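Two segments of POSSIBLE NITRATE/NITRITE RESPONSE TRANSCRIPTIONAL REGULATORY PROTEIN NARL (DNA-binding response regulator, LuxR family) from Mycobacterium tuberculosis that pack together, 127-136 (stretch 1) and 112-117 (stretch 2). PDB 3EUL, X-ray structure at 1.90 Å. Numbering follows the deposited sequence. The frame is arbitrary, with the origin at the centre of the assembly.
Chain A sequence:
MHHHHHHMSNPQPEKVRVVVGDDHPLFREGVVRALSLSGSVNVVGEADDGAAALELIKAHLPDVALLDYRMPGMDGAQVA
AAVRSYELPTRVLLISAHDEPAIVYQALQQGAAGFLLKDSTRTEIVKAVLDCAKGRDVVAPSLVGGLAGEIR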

# COMPACT_ATOMS: atom_id res chain seq x y z
N LYS A 127 4.82 -2.75 11.31
CA LYS A 127 6.22 -3.03 11.07
C LYS A 127 6.57 -3.10 9.57
O LYS A 127 7.59 -2.58 9.14
CB LYS A 127 6.65 -4.30 11.80
CG LYS A 127 8.06 -4.74 11.44
CD LYS A 127 8.54 -5.91 12.29
CE LYS A 127 9.90 -6.43 11.77
NZ LYS A 127 10.88 -5.30 11.76
N ALA A 128 5.72 -3.75 8.80
CA ALA A 128 5.91 -3.81 7.33
C ALA A 128 5.95 -2.43 6.70
O ALA A 128 6.82 -2.13 5.86
CB ALA A 128 4.83 -4.66 6.69
N VAL A 129 5.02 -1.57 7.09
CA VAL A 129 4.99 -0.20 6.57
C VAL A 129 6.24 0.59 6.99
O VAL A 129 6.90 1.24 6.17
CB VAL A 129 3.70 0.50 7.03
CG1 VAL A 129 3.77 1.99 6.84
CG2 VAL A 129 2.51 -0.11 6.27
N LEU A 130 6.59 0.52 8.26
CA LEU A 130 7.76 1.21 8.77
C LEU A 130 9.06 0.70 8.15
O LEU A 130 9.92 1.50 7.79
CB LEU A 130 7.82 1.14 10.32
CG LEU A 130 6.67 1.87 11.04
CD1 LEU A 130 6.81 1.78 12.57
CD2 LEU A 130 6.56 3.33 10.59
N ASP A 131 9.19 -0.61 8.00
CA ASP A 131 10.40 -1.21 7.39
C ASP A 131 10.52 -0.81 5.91
O ASP A 131 11.61 -0.55 5.39
CB ASP A 131 10.36 -2.73 7.49
CG ASP A 131 10.66 -3.26 8.89
OD1 ASP A 131 11.14 -2.48 9.75
OD2 ASP A 131 10.43 -4.47 9.13
N CYS A 132 9.39 -0.79 5.23
CA CYS A 132 9.32 -0.40 3.84
C CYS A 132 9.76 1.05 3.67
O CYS A 132 10.59 1.36 2.82
CB CYS A 132 7.90 -0.62 3.33
SG CYS A 132 7.65 -0.31 1.58
N ALA A 133 9.24 1.93 4.50
CA ALA A 133 9.65 3.34 4.48
C ALA A 133 11.16 3.52 4.74
O ALA A 133 11.78 4.44 4.21
CB ALA A 133 8.86 4.12 5.52
N LYS A 134 11.73 2.64 5.57
CA LYS A 134 13.14 2.71 5.94
C LYS A 134 14.09 2.16 4.88
O LYS A 134 15.27 2.53 4.84
CB LYS A 134 13.40 1.88 7.20
CG LYS A 134 13.19 2.61 8.52
CD LYS A 134 13.80 1.81 9.67
CE LYS A 134 13.06 0.48 9.94
NZ LYS A 134 11.71 0.69 10.55
N GLY A 135 13.59 1.26 4.05
CA GLY A 135 14.50 0.32 3.36
C GLY A 135 13.73 -0.75 2.60
O GLY A 135 13.22 -0.48 1.51
N ARG A 136 13.72 -1.98 3.14
CA ARG A 136 12.68 -2.98 2.88
C ARG A 136 12.52 -3.67 4.22
O ARG A 136 13.46 -3.69 5.03
CB ARG A 136 13.08 -4.02 1.80
CG ARG A 136 12.27 -5.35 1.81
CD ARG A 136 10.73 -5.14 1.83
NE ARG A 136 9.98 -6.41 1.84
CZ ARG A 136 8.71 -6.56 2.20
NH1 ARG A 136 7.98 -5.53 2.62
NH2 ARG A 136 8.15 -7.76 2.17
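Stretch 2, residues 112-117: AAGFLL

The most unusual feature of this contact is an arginine guanidinium that lies over a bare stretch of backbone without forming a single hydrogen bond to it. Arg136, just past the end of the helix, reaches back to stretch 2, and one face of its guanidinium is covered by Ala113 O and Gly114 CA. The CZ of Arg136 stands 3.9 Å from the CA of Gly114, and its CD is 3.6 Å from the O of Ala113. The rule to read here is one of space: an ideal CB on Gly114 would point toward stretch 1 and lie 2.5 Å from Arg136 NH1, a clash. The glycine leaves the room that the flat cation occupies.

Stretch 2 comes in through Ala112 and Ala113, with phi/psi of -65/135 and -75/-17, and is extended by the time it reaches Phe115, Leu116 and Leu117, all with strand angles. Gly114, at 180/172, is almost fully stretched. Stretch 1 is helical from Lys127 to Lys134, held by i to i+4 bonds such as Cys132 N to Ala128 O at 3.0 Å. Gly135, with a phi of 173°, is the first residue to leave helical angles.

The two chains run in opposing senses. Ala113 is matched with Cys132, their CA atoms 7.2 Å apart, while Leu116, three residues further on, is matched with Ala128, four residues back along the helix, with 8.4 Å between the CA atoms. About one turn of helix is thus set against a three-residue step of chain, and the backbones are closer at the Cys132 end.

The residues facing each other at that closer end, Cys132 and Ala113, are small. Cys132, with chi1 in t, directs its CB toward stretch 2 and brings its SG to 3.8 Å from the CB of Ala113. A turn earlier, the CB of Ala128 also points toward stretch 2 and meets the CD1 of Leu116 at 3.8 Å. Leu116, m at chi1 and t at chi2, supplies the bulk at the wider end, so a long side chain faces a short one. Along stretch 2 the pattern alternates as expected of a strand: Leu116 points its CB toward the helix, Phe115 points its CB away, and a CB on Gly114 would point toward it. On the helix, Val129, next to Ala128, points its CB away.

Arg136 closes the contact by a different route. Its CB points sideways, but the chain, t, p, t through chi1 to chi3, carries its end nearer, and it gives 56 Å² of its own surface to stretch 2, more than any other residue here. Its NH2 stands 4.4 Å from the N of Phe115; both are donors, so this is a contact and no bond is to be expected.

The charged residues of the helix itself lie off this surface. Asp131 takes a salt bridge from Lys127, NZ to OD2 at 2.8 Å, and another from Lys134, NZ to OD1 at 3.3 Å, the latter weak as a hydrogen bond; none of the three touches stretch 2. In all, 234 Å² is buried, by packing without any hydrogen bond across.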

# COMPACT_ATOMS: atom_id res chain seq x y z
N ALA A 112 6.34 -3.47 -7.20
CA ALA A 112 5.83 -3.51 -5.82
C ALA A 112 6.98 -3.73 -4.87
O ALA A 112 7.84 -4.57 -5.12
CB ALA A 112 4.78 -4.62 -5.63
N ALA A 113 7.00 -2.95 -3.78
CA ALA A 113 8.06 -3.05 -2.78
C ALA A 113 7.92 -4.29 -1.89
O ALA A 113 8.85 -4.70 -1.23
CB ALA A 113 8.07 -1.80 -1.93
N GLY A 114 6.75 -4.89 -1.88
CA GLY A 114 6.52 -6.04 -1.03
C GLY A 114 5.12 -6.49 -1.24
O GLY A 114 4.36 -5.81 -1.91
N PHE A 115 4.78 -7.63 -0.66
CA PHE A 115 3.52 -8.29 -0.90
C PHE A 115 3.14 -9.01 0.39
O PHE A 115 3.80 -9.97 0.79
CB PHE A 115 3.62 -9.30 -2.07
CG PHE A 115 2.28 -9.62 -2.72
CD1 PHE A 115 1.90 -9.00 -3.90
CD2 PHE A 115 1.39 -10.51 -2.13
CE1 PHE A 115 0.66 -9.27 -4.49
CE2 PHE A 115 0.15 -10.80 -2.71
CZ PHE A 115 -0.22 -10.18 -3.90
N LEU A 116 2.06 -8.56 1.02
CA LEU A 116 1.67 -9.01 2.35
C LEU A 116 0.33 -9.73 2.22
O LEU A 116 -0.40 -9.52 1.26
CB LEU A 116 1.49 -7.81 3.29
CG LEU A 116 2.64 -6.82 3.34
CD1 LEU A 116 2.22 -5.54 4.11
CD2 LEU A 116 3.84 -7.51 4.00
N LEU A 117 0.03 -10.58 3.19
CA LEU A 117 -1.24 -11.29 3.24
C LEU A 117 -2.21 -10.63 4.19
O LEU A 117 -1.79 -10.00 5.14
CB LEU A 117 -1.00 -12.74 3.66
CG LEU A 117 -0.86 -13.71 2.48
CD1 LEU A 117 -0.12 -13.11 1.29
CD2 LEU A 117 -0.23 -15.01 2.93